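Lactaldehyde dehydrogenase (Escherichia coli, PDB 2IMP) catalyses the irreversible NAD(+)-dependent oxidation of L-lactaldehyde to L-lactate and also oxidises glycolaldehyde to glycolate, working as a homotetramer. Local coordinates at residues P64-A69 and W118-E123; W71-S76 and Y111-A116; P132-L137 and V474-S479. All coordinates share one frame; numbering follows the deposited sequence.

Contact 1: residues P64-A69 and W118-E123; sequences PAIERA and WARRYE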
loop_
_atom_site.group_PDB
_atom_site.type_symbol
_atom_site.label_atom_id
_atom_site.label_comp_id
_atom_site.label_asym_id
_atom_site.label_seq_id
_atom_site.Cartn_x
_atom_site.Cartn_y
_atom_site.Cartn_z
ATOM N N PRO A 64 -16.322 6.470 -16.145
ATOM C CA PRO A 64 -15.758 6.577 -14.795
ATOM C C PRO A 64 -15.932 5.188 -14.139
ATOM O O PRO A 64 -16.924 4.509 -14.405
ATOM C CB PRO A 64 -16.638 7.636 -14.138
ATOM C CG PRO A 64 -17.006 8.525 -15.302
ATOM C CD PRO A 64 -17.322 7.523 -16.393
ATOM N N ALA A 65 -14.974 4.774 -13.309
ATOM C CA ALA A 65 -15.052 3.470 -12.664
ATOM C C ALA A 65 -16.365 3.207 -11.894
ATOM O O ALA A 65 -16.904 2.097 -11.935
ATOM C CB ALA A 65 -13.855 3.273 -11.729
ATOM N N ILE A 66 -16.871 4.220 -11.200
ATOM C CA ILE A 66 -18.106 4.022 -10.456
ATOM C C ILE A 66 -19.286 3.638 -11.375
ATOM O O ILE A 66 -20.199 2.923 -10.964
ATOM C CB ILE A 66 -18.477 5.271 -9.631
ATOM C CG1 ILE A 66 -19.665 4.953 -8.712
ATOM C CG2 ILE A 66 -18.795 6.449 -10.562
ATOM C CD1 ILE A 66 -19.332 4.048 -7.543
ATOM N N GLU A 67 -19.252 4.112 -12.619
ATOM C CA GLU A 67 -20.310 3.754 -13.553
ATOM C C GLU A 67 -20.215 2.282 -13.991
ATOM O O GLU A 67 -21.232 1.633 -14.227
ATOM C CB GLU A 67 -20.314 4.694 -14.764
ATOM C CG GLU A 67 -20.982 6.033 -14.455
ATOM C CD GLU A 67 -20.912 7.032 -15.601
ATOM O OE1 GLU A 67 -21.208 6.652 -16.755
ATOM O OE2 GLU A 67 -20.573 8.208 -15.338
ATOM N N ARG A 68 -18.993 1.765 -14.091
ATOM C CA ARG A 68 -18.841 0.360 -14.427
ATOM C C ARG A 68 -19.331 -0.488 -13.235
ATOM O O ARG A 68 -19.968 -1.529 -13.403
ATOM C CB ARG A 68 -17.380 0.037 -14.774
ATOM C CG ARG A 68 -16.880 0.781 -16.022
ATOM C CD ARG A 68 -15.541 0.254 -16.508
ATOM N NE ARG A 68 -14.476 0.435 -15.527
ATOM C CZ ARG A 68 -13.569 1.406 -15.567
ATOM N NH1 ARG A 68 -13.589 2.296 -16.549
ATOM N NH2 ARG A 68 -12.634 1.480 -14.629
ATOM N N ALA A 69 -19.047 0.004 -12.032
ATOM C CA ALA A 69 -19.506 -0.661 -10.826
ATOM C C ALA A 69 -21.049 -0.719 -10.800
ATOM O O ALA A 69 -21.649 -1.733 -10.433
ATOM C CB ALA A 69 -18.996 0.078 -9.597
ATOM N N TRP A 118 -14.439 -1.961 -5.638
ATOM C CA TRP A 118 -13.064 -1.554 -5.923
ATOM C C TRP A 118 -12.970 -0.302 -6.817
ATOM O O TRP A 118 -11.911 0.314 -6.919
ATOM C CB TRP A 118 -12.282 -2.699 -6.591
ATOM C CG TRP A 118 -11.763 -3.726 -5.619
ATOM C CD1 TRP A 118 -12.091 -5.052 -5.574
ATOM C CD2 TRP A 118 -10.850 -3.501 -4.531
ATOM N NE1 TRP A 118 -11.445 -5.665 -4.523
ATOM C CE2 TRP A 118 -10.678 -4.736 -3.866
ATOM C CE3 TRP A 118 -10.166 -2.374 -4.053
ATOM C CZ2 TRP A 118 -9.848 -4.882 -2.747
ATOM C CZ3 TRP A 118 -9.334 -2.517 -2.931
ATOM C CH2 TRP A 118 -9.186 -3.765 -2.294
ATOM N N ALA A 119 -14.094 0.063 -7.433
ATOM C CA ALA A 119 -14.161 1.199 -8.352
ATOM C C ALA A 119 -13.308 2.442 -7.990
ATOM O O ALA A 119 -12.456 2.861 -8.772
ATOM C CB ALA A 119 -15.621 1.621 -8.554
ATOM N N ARG A 120 -13.564 3.029 -6.829
ATOM C CA ARG A 120 -12.824 4.213 -6.397
ATOM C C ARG A 120 -11.611 3.884 -5.506
ATOM O O ARG A 120 -11.013 4.780 -4.915
ATOM C CB ARG A 120 -13.748 5.134 -5.593
ATOM C CG ARG A 120 -14.966 5.671 -6.334
ATOM C CD ARG A 120 -16.103 5.886 -5.353
ATOM N NE ARG A 120 -17.190 6.710 -5.881
ATOM C CZ ARG A 120 -18.438 6.666 -5.422
ATOM N NH1 ARG A 120 -18.755 5.829 -4.441
ATOM N NH2 ARG A 120 -19.365 7.474 -5.922
ATOM N N ARG A 121 -11.261 2.605 -5.426
ATOM C CA ARG A 121 -10.184 2.183 -4.547
ATOM C C ARG A 121 -8.849 1.715 -5.163
ATOM O O ARG A 121 -7.804 1.911 -4.541
ATOM C CB ARG A 121 -10.709 1.108 -3.595
ATOM C CG ARG A 121 -11.814 1.613 -2.681
ATOM C CD ARG A 121 -12.193 0.585 -1.641
ATOM N NE ARG A 121 -12.913 1.202 -0.529
ATOM C CZ ARG A 121 -14.182 1.596 -0.572
ATOM N NH1 ARG A 121 -14.899 1.430 -1.675
ATOM N NH2 ARG A 121 -14.722 2.175 0.492
ATOM N N TYR A 122 -8.856 1.090 -6.338
ATOM C CA TYR A 122 -7.566 0.675 -6.875
ATOM C C TYR A 122 -6.699 1.906 -7.188
ATOM O O TYR A 122 -7.125 2.822 -7.894
ATOM C CB TYR A 122 -7.734 -0.271 -8.082
ATOM C CG TYR A 122 -8.353 0.294 -9.341
ATOM C CD1 TYR A 122 -7.556 0.777 -10.376
ATOM C CD2 TYR A 122 -9.732 0.275 -9.528
ATOM C CE1 TYR A 122 -8.116 1.210 -11.574
ATOM C CE2 TYR A 122 -10.304 0.713 -10.715
ATOM C CZ TYR A 122 -9.490 1.176 -11.734
ATOM O OH TYR A 122 -10.051 1.595 -12.911
ATOM N N GLU A 123 -5.501 1.929 -6.618
ATOM C CA GLU A 123 -4.637 3.092 -6.751
ATOM C C GLU A 123 -3.392 2.996 -7.637
ATOM O O GLU A 123 -2.757 1.952 -7.742
ATOM C CB GLU A 123 -4.167 3.545 -5.362
ATOM C CG GLU A 123 -5.207 3.469 -4.258
ATOM C CD GLU A 123 -4.665 3.965 -2.928
ATOM O OE1 GLU A 123 -3.472 3.721 -2.642
ATOM O OE2 GLU A 123 -5.431 4.589 -2.164
#
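The flat guanidinium of R120 lies against the side chain of I66, whose CD1 sits 3.5 Å above the plane, over its centre. I66 CG1, anti to the backbone N (chi1 -172°), passes R120 NH2 at 3.8 Å, and chi2 (72°) then sets CD1 over the plane, so a stretch of aliphatic chain rather than a lone methyl packs on the cationic group. The charge of R120 has its partner in another chain: NH2 makes a salt bridge with D130 of the second subunit, and I66 packs on that residue too.

The second guanidinium, of R68, carries A65 CA over one face, offset toward the rim, while the hydroxyl of Y122 lies at its edge and in its plane. R68 NH2 and Y122 OH are 3.1 Å apart, and the planes of guanidinium and ring differ by 38°. The polar end of R68 is held chiefly by the carbonyl of L168, which accepts from NE. The ring of Y122 also meets A65 CB, obliquely.

Between these two arginine-bearing flanks the packing is made by alanines. A119 CB rests 4.0 Å from A65 CB and 3.9 Å from A69 CB, one turn further along the helix, and A65 CB comes within 3.3 Å of A119 O. Such small side chains bring the backbones close, with A65 CA and A119 CA only 5.0 Å apart. L168 of helix 155-168 touches A69, A119 and Y122 and closes the cluster. The arrangement is a helix start packed against the connection between helix 98-116 and strand 123-127, a buried joint of the aldehyde dehydrogenase fold beside a subunit interface.

Contact 2: residues W71-S76 and Y111-A116; sequences WLRKIS and YIDYMA. With SO4 (sulfate ion), chain C.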
loop_
_atom_site.group_PDB
_atom_site.type_symbol
_atom_site.label_atom_id
_atom_site.label_comp_id
_atom_site.label_asym_id
_atom_site.label_seq_id
_atom_site.Cartn_x
_atom_site.Cartn_y
_atom_site.Cartn_z
ATOM N N TRP A 71 -23.031 -0.850 -13.311
ATOM C CA TRP A 71 -23.436 -1.905 -14.229
ATOM C C TRP A 71 -23.310 -3.299 -13.584
ATOM O O TRP A 71 -24.195 -4.149 -13.733
ATOM C CB TRP A 71 -22.598 -1.855 -15.514
ATOM C CG TRP A 71 -23.073 -0.816 -16.488
ATOM C CD1 TRP A 71 -22.397 0.293 -16.913
ATOM C CD2 TRP A 71 -24.346 -0.785 -17.143
ATOM N NE1 TRP A 71 -23.171 1.012 -17.794
ATOM C CE2 TRP A 71 -24.370 0.374 -17.951
ATOM C CE3 TRP A 71 -25.466 -1.625 -17.122
ATOM C CZ2 TRP A 71 -25.479 0.713 -18.734
ATOM C CZ3 TRP A 71 -26.568 -1.286 -17.900
ATOM C CH2 TRP A 71 -26.565 -0.127 -18.695
ATOM N N LEU A 72 -22.206 -3.509 -12.867
ATOM C CA LEU A 72 -21.987 -4.773 -12.177
ATOM C C LEU A 72 -23.062 -5.036 -11.109
ATOM O O LEU A 72 -23.545 -6.152 -10.967
ATOM C CB LEU A 72 -20.597 -4.801 -11.530
ATOM C CG LEU A 72 -19.383 -4.923 -12.455
ATOM C CD1 LEU A 72 -18.105 -4.841 -11.623
ATOM C CD2 LEU A 72 -19.438 -6.250 -13.210
ATOM N N ARG A 73 -23.432 -3.995 -10.371
ATOM C CA ARG A 73 -24.474 -4.135 -9.354
ATOM C C ARG A 73 -25.841 -4.519 -9.951
ATOM O O ARG A 73 -26.624 -5.225 -9.322
ATOM C CB ARG A 73 -24.601 -2.845 -8.542
ATOM C CG ARG A 73 -23.556 -2.747 -7.452
ATOM C CD ARG A 73 -23.379 -1.340 -6.925
ATOM N NE ARG A 73 -22.297 -1.322 -5.944
ATOM C CZ ARG A 73 -21.547 -0.261 -5.662
ATOM N NH1 ARG A 73 -21.752 0.895 -6.287
ATOM N NH2 ARG A 73 -20.578 -0.365 -4.756
ATOM N N LYS A 74 -26.114 -4.036 -11.158
ATOM C CA LYS A 74 -27.353 -4.390 -11.827
ATOM C C LYS A 74 -27.367 -5.881 -12.165
ATOM O O LYS A 74 -28.406 -6.536 -12.094
ATOM C CB LYS A 74 -27.528 -3.574 -13.110
ATOM C CG LYS A 74 -27.798 -2.106 -12.848
ATOM C CD LYS A 74 -27.904 -1.316 -14.132
ATOM C CE LYS A 74 -28.168 0.150 -13.832
ATOM N NZ LYS A 74 -28.178 0.958 -15.089
ATOM N N ILE A 75 -26.196 -6.404 -12.526
ATOM C CA ILE A 75 -26.087 -7.816 -12.838
ATOM C C ILE A 75 -26.291 -8.706 -11.592
ATOM O O ILE A 75 -27.030 -9.685 -11.636
ATOM C CB ILE A 75 -24.724 -8.148 -13.491
ATOM C CG1 ILE A 75 -24.634 -7.471 -14.859
ATOM C CG2 ILE A 75 -24.569 -9.665 -13.632
ATOM C CD1 ILE A 75 -23.276 -7.572 -15.521
ATOM N N SER A 76 -25.636 -8.354 -10.489
ATOM C CA SER A 76 -25.809 -9.127 -9.271
ATOM C C SER A 76 -27.275 -9.118 -8.817
ATOM O O SER A 76 -27.806 -10.139 -8.388
ATOM C CB SER A 76 -24.921 -8.584 -8.145
ATOM O OG SER A 76 -25.334 -7.290 -7.749
ATOM N N TYR A 111 -20.127 -11.756 -4.436
ATOM C CA TYR A 111 -18.789 -11.570 -4.986
ATOM C C TYR A 111 -18.745 -10.404 -5.994
ATOM O O TYR A 111 -17.848 -9.563 -5.949
ATOM C CB TYR A 111 -18.323 -12.865 -5.653
ATOM C CG TYR A 111 -16.877 -12.863 -6.094
ATOM C CD1 TYR A 111 -16.501 -12.311 -7.313
ATOM C CD2 TYR A 111 -15.889 -13.455 -5.304
ATOM C CE1 TYR A 111 -15.179 -12.350 -7.743
ATOM C CE2 TYR A 111 -14.565 -13.500 -5.726
ATOM C CZ TYR A 111 -14.218 -12.949 -6.948
ATOM O OH TYR A 111 -12.920 -13.017 -7.383
ATOM N N ILE A 112 -19.728 -10.371 -6.891
ATOM C CA ILE A 112 -19.815 -9.293 -7.872
ATOM C C ILE A 112 -19.946 -7.916 -7.182
ATOM O O ILE A 112 -19.253 -6.971 -7.536
ATOM C CB ILE A 112 -21.010 -9.515 -8.843
ATOM C CG1 ILE A 112 -20.754 -10.772 -9.692
ATOM C CG2 ILE A 112 -21.213 -8.284 -9.723
ATOM C CD1 ILE A 112 -21.867 -11.132 -10.680
ATOM N N ASP A 113 -20.841 -7.828 -6.200
ATOM C CA ASP A 113 -21.004 -6.594 -5.445
ATOM C C ASP A 113 -19.684 -6.191 -4.758
ATOM O O ASP A 113 -19.289 -5.027 -4.787
ATOM C CB ASP A 113 -22.092 -6.743 -4.373
ATOM C CG ASP A 113 -23.499 -6.661 -4.946
ATOM O OD1 ASP A 113 -23.675 -6.089 -6.043
ATOM O OD2 ASP A 113 -24.437 -7.155 -4.281
ATOM N N TYR A 114 -19.034 -7.172 -4.135
ATOM C CA TYR A 114 -17.751 -6.935 -3.484
ATOM C C TYR A 114 -16.723 -6.347 -4.473
ATOM O O TYR A 114 -16.077 -5.337 -4.185
ATOM C CB TYR A 114 -17.207 -8.239 -2.879
ATOM C CG TYR A 114 -15.736 -8.178 -2.524
ATOM C CD1 TYR A 114 -15.288 -7.498 -1.390
ATOM C CD2 TYR A 114 -14.785 -8.743 -3.369
ATOM C CE1 TYR A 114 -13.915 -7.377 -1.117
ATOM C CE2 TYR A 114 -13.424 -8.626 -3.112
ATOM C CZ TYR A 114 -12.995 -7.943 -1.992
ATOM O OH TYR A 114 -11.646 -7.810 -1.784
ATOM N N MET A 115 -16.599 -6.979 -5.637
ATOM C CA MET A 115 -15.680 -6.490 -6.659
ATOM C C MET A 115 -16.027 -5.073 -7.166
ATOM O O MET A 115 -15.139 -4.247 -7.378
ATOM C CB MET A 115 -15.634 -7.464 -7.838
ATOM C CG MET A 115 -14.766 -8.693 -7.585
ATOM S SD MET A 115 -13.007 -8.268 -7.400
ATOM C CE MET A 115 -12.377 -9.731 -6.625
ATOM N N ALA A 116 -17.319 -4.799 -7.339
ATOM C CA ALA A 116 -17.746 -3.479 -7.790
ATOM C C ALA A 116 -17.271 -2.358 -6.834
ATOM O O ALA A 116 -17.082 -1.215 -7.240
ATOM C CB ALA A 116 -19.276 -3.432 -7.924
HETATM S S SO4 C . -25.406 2.186 -8.102
HETATM O O1 SO4 C . -25.605 0.740 -7.881
HETATM O O2 SO4 C . -23.979 2.453 -8.368
HETATM O O3 SO4 C . -26.211 2.624 -9.259
HETATM O O4 SO4 C . -25.830 2.927 -6.899
#
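I112 and A116 face L72 at the apolar centre. The CG2 branch of I112, anti to the backbone N, lies 4.0 Å from L72 CB and closer still, 3.4 Å, to L72 O. A116 CB meets L72 CB at 4.1 Å, and L72 CD1 also touches that alanine's CB. Further round, the CD1 end of I112 touches I75 CG2, while its CG2 also packs on S76 CB, where the apolar strip gives way to polar groups.

There S76 OG and D113 OD1 stand 2.7 Å apart. D113 OD2 makes a salt bridge with R80, further along helix 65-81, while OD1 lies by the serine. On the outer edge R73 extends past the aspartate, R73 CG lying 3.6 Å from D113 OD1. A116 CB sits over one face of the R73 guanidinium. NH1 gives a weak bond to a sulfate oxygen at the edge, O2, and NH2 forms a salt bridge with E117 of the third subunit. An alanine in place of R73 would probably cost E117 of the third subunit one of its arginine partners, R121 remaining, and take the guanidinium off A116.

The axes of segments 71-76 and 111-116 come within 8.7 Å, at 169° between their N-to-C directions: a close antiparallel helix pair within the helical layer of the aldehyde dehydrogenase fold, set against helices 155-168 and 183-195.

Contact 3: residues P132-L137 and V474-S479; sequences PGENIL and VVYLQS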
loop_
_atom_site.group_PDB
_atom_site.type_symbol
_atom_site.label_atom_id
_atom_site.label_comp_id
_atom_site.label_asym_id
_atom_site.label_seq_id
_atom_site.Cartn_x
_atom_site.Cartn_y
_atom_site.Cartn_z
ATOM N N PRO A 132 15.632 16.737 -10.568
ATOM C CA PRO A 132 15.002 17.972 -10.103
ATOM C C PRO A 132 13.781 18.340 -10.978
ATOM O O PRO A 132 13.857 18.314 -12.209
ATOM C CB PRO A 132 16.125 19.000 -10.237
ATOM C CG PRO A 132 17.346 18.197 -9.994
ATOM C CD PRO A 132 17.076 16.939 -10.785
ATOM N N GLY A 133 12.670 18.666 -10.328
ATOM C CA GLY A 133 11.478 19.061 -11.058
ATOM C C GLY A 133 10.747 17.974 -11.826
ATOM O O GLY A 133 9.817 18.272 -12.578
ATOM N N GLU A 134 11.159 16.719 -11.667
ATOM C CA GLU A 134 10.471 15.640 -12.363
ATOM C C GLU A 134 9.482 14.862 -11.487
ATOM O O GLU A 134 9.745 14.590 -10.317
ATOM C CB GLU A 134 11.465 14.638 -12.970
ATOM C CG GLU A 134 10.773 13.423 -13.609
ATOM C CD GLU A 134 11.734 12.407 -14.218
ATOM O OE1 GLU A 134 12.374 11.650 -13.463
ATOM O OE2 GLU A 134 11.845 12.361 -15.458
ATOM N N ASN A 135 8.340 14.532 -12.072
ATOM C CA ASN A 135 7.323 13.738 -11.403
ATOM C C ASN A 135 7.153 12.370 -12.079
ATOM O O ASN A 135 6.960 12.298 -13.294
ATOM C CB ASN A 135 5.960 14.435 -11.426
ATOM C CG ASN A 135 5.826 15.505 -10.364
ATOM O OD1 ASN A 135 5.996 15.240 -9.173
ATOM N ND2 ASN A 135 5.502 16.721 -10.791
ATOM N N ILE A 136 7.253 11.302 -11.301
ATOM C CA ILE A 136 7.061 9.974 -11.843
ATOM C C ILE A 136 5.666 9.454 -11.469
ATOM O O ILE A 136 5.413 9.091 -10.322
ATOM C CB ILE A 136 8.124 8.991 -11.321
ATOM C CG1 ILE A 136 9.521 9.475 -11.714
ATOM C CG2 ILE A 136 7.875 7.611 -11.899
ATOM C CD1 ILE A 136 10.644 8.650 -11.111
ATOM N N LEU A 137 4.769 9.470 -12.446
ATOM C CA LEU A 137 3.402 9.036 -12.238
ATOM C C LEU A 137 3.110 7.630 -12.760
ATOM O O LEU A 137 3.235 7.368 -13.953
ATOM C CB LEU A 137 2.435 10.020 -12.910
ATOM C CG LEU A 137 2.629 11.500 -12.573
ATOM C CD1 LEU A 137 1.658 12.336 -13.391
ATOM C CD2 LEU A 137 2.421 11.723 -11.084
ATOM N N VAL A 474 3.893 4.006 -16.633
ATOM C CA VAL A 474 4.758 4.921 -15.915
ATOM C C VAL A 474 5.096 6.178 -16.716
ATOM O O VAL A 474 5.730 6.112 -17.778
ATOM C CB VAL A 474 6.065 4.221 -15.473
ATOM C CG1 VAL A 474 6.952 5.194 -14.714
ATOM C CG2 VAL A 474 5.735 3.024 -14.589
ATOM N N VAL A 475 4.645 7.313 -16.201
ATOM C CA VAL A 475 4.881 8.585 -16.854
ATOM C C VAL A 475 5.982 9.443 -16.202
ATOM O O VAL A 475 5.904 9.789 -15.020
ATOM C CB VAL A 475 3.587 9.429 -16.905
ATOM C CG1 VAL A 475 3.838 10.726 -17.666
ATOM C CG2 VAL A 475 2.473 8.624 -17.573
ATOM N N TYR A 476 7.011 9.749 -16.983
ATOM C CA TYR A 476 8.087 10.596 -16.506
ATOM C C TYR A 476 7.870 12.035 -16.996
ATOM O O TYR A 476 8.235 12.392 -18.119
ATOM C CB TYR A 476 9.448 10.078 -16.980
ATOM C CG TYR A 476 9.847 8.730 -16.414
ATOM C CD1 TYR A 476 9.346 7.546 -16.952
ATOM C CD2 TYR A 476 10.748 8.635 -15.349
ATOM C CE1 TYR A 476 9.739 6.300 -16.454
ATOM C CE2 TYR A 476 11.142 7.393 -14.842
ATOM C CZ TYR A 476 10.631 6.230 -15.402
ATOM O OH TYR A 476 11.016 4.999 -14.912
ATOM N N LEU A 477 7.223 12.826 -16.153
ATOM C CA LEU A 477 6.918 14.206 -16.478
ATOM C C LEU A 477 8.036 15.182 -16.058
ATOM O O LEU A 477 8.139 15.558 -14.890
ATOM C CB LEU A 477 5.591 14.584 -15.814
ATOM C CG LEU A 477 4.957 15.933 -16.144
ATOM C CD1 LEU A 477 4.965 16.168 -17.645
ATOM C CD2 LEU A 477 3.533 15.948 -15.609
ATOM N N GLN A 478 8.872 15.564 -17.021
ATOM C CA GLN A 478 9.988 16.468 -16.752
ATOM C C GLN A 478 9.630 17.969 -16.756
ATOM O O GLN A 478 9.122 18.497 -17.748
ATOM C CB GLN A 478 11.118 16.221 -17.755
ATOM C CG GLN A 478 12.355 17.074 -17.502
ATOM C CD GLN A 478 13.011 16.762 -16.167
ATOM O OE1 GLN A 478 13.628 15.705 -15.995
ATOM N NE2 GLN A 478 12.873 17.677 -15.210
ATOM N N SER A 479 9.915 18.627 -15.636
ATOM C CA SER A 479 9.644 20.051 -15.461
ATOM C C SER A 479 8.145 20.410 -15.402
ATOM O O SER A 479 7.566 20.508 -14.321
ATOM C CB SER A 479 10.315 20.857 -16.576
ATOM O OG SER A 479 10.006 22.236 -16.466
ATOM O OXT SER A 479 7.755 20.627 -16.519
#
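N135 and L477 form an antiparallel hydrogen-bonded pair, with N135 N to L477 O at 3.0 Å and nearly straight (171°), and L477 N to N135 O at 2.9 Å in return. L137 and V475 repeat the pattern, V475 N reaching L137 O at 2.7 Å. Between these two pairs stand I136 and Y476, a non-hydrogen-bonded pair whose side chains lie side by side and point the same way. I136 CG1 approaches Y476 CD2 at 3.9 Å, obliquely to the ring, and I136 CG2 meets V474 CG1.

Toward the chain end a side-chain bond joins in. The bend at chi2 (64°) turns CD of Q478 back toward 132-133, and Q478 NE2 donates to P132 O at 3.2 Å, with the acceptor lying in the plane of the amide. A weak backbone bond links S479 N to G133 O.

E134 OE1 lies at the edge of the Y476 ring, in its plane, and is held by S129 OG; E134 OE2, 3.6 Å from Y476 CB, makes a salt bridge with R439 of the fourth subunit. That subunit also fixes Y476, stacking Y436 on its ring and supplying the amide of A444 to its hydroxyl.

Strand 134-149 thus lies between strand 123-127 and the C-terminal strand 470-478, whose other edge pairs in parallel with a strand of the fourth subunit, carrying the sheet across the interface.

The three contacts illustrate how one fold serves both packing and assembly. Contacts 1 and 2 share helix 65-81, their centres about 11 Å apart, and they touch directly: A69 CB lies 3.3 Å from A116 O. Contact 3 stands apart, its centre about 25 Å from that of contact 1 and about 36 Å from that of contact 2. Contact 2 comes nearest to the lactate site, the side chain of I112 being about 8 Å from that of R161, whereas contacts 1 and 3 lie away from the active site and the cofactor. Both of these reach the second subunit, and all three touch the third.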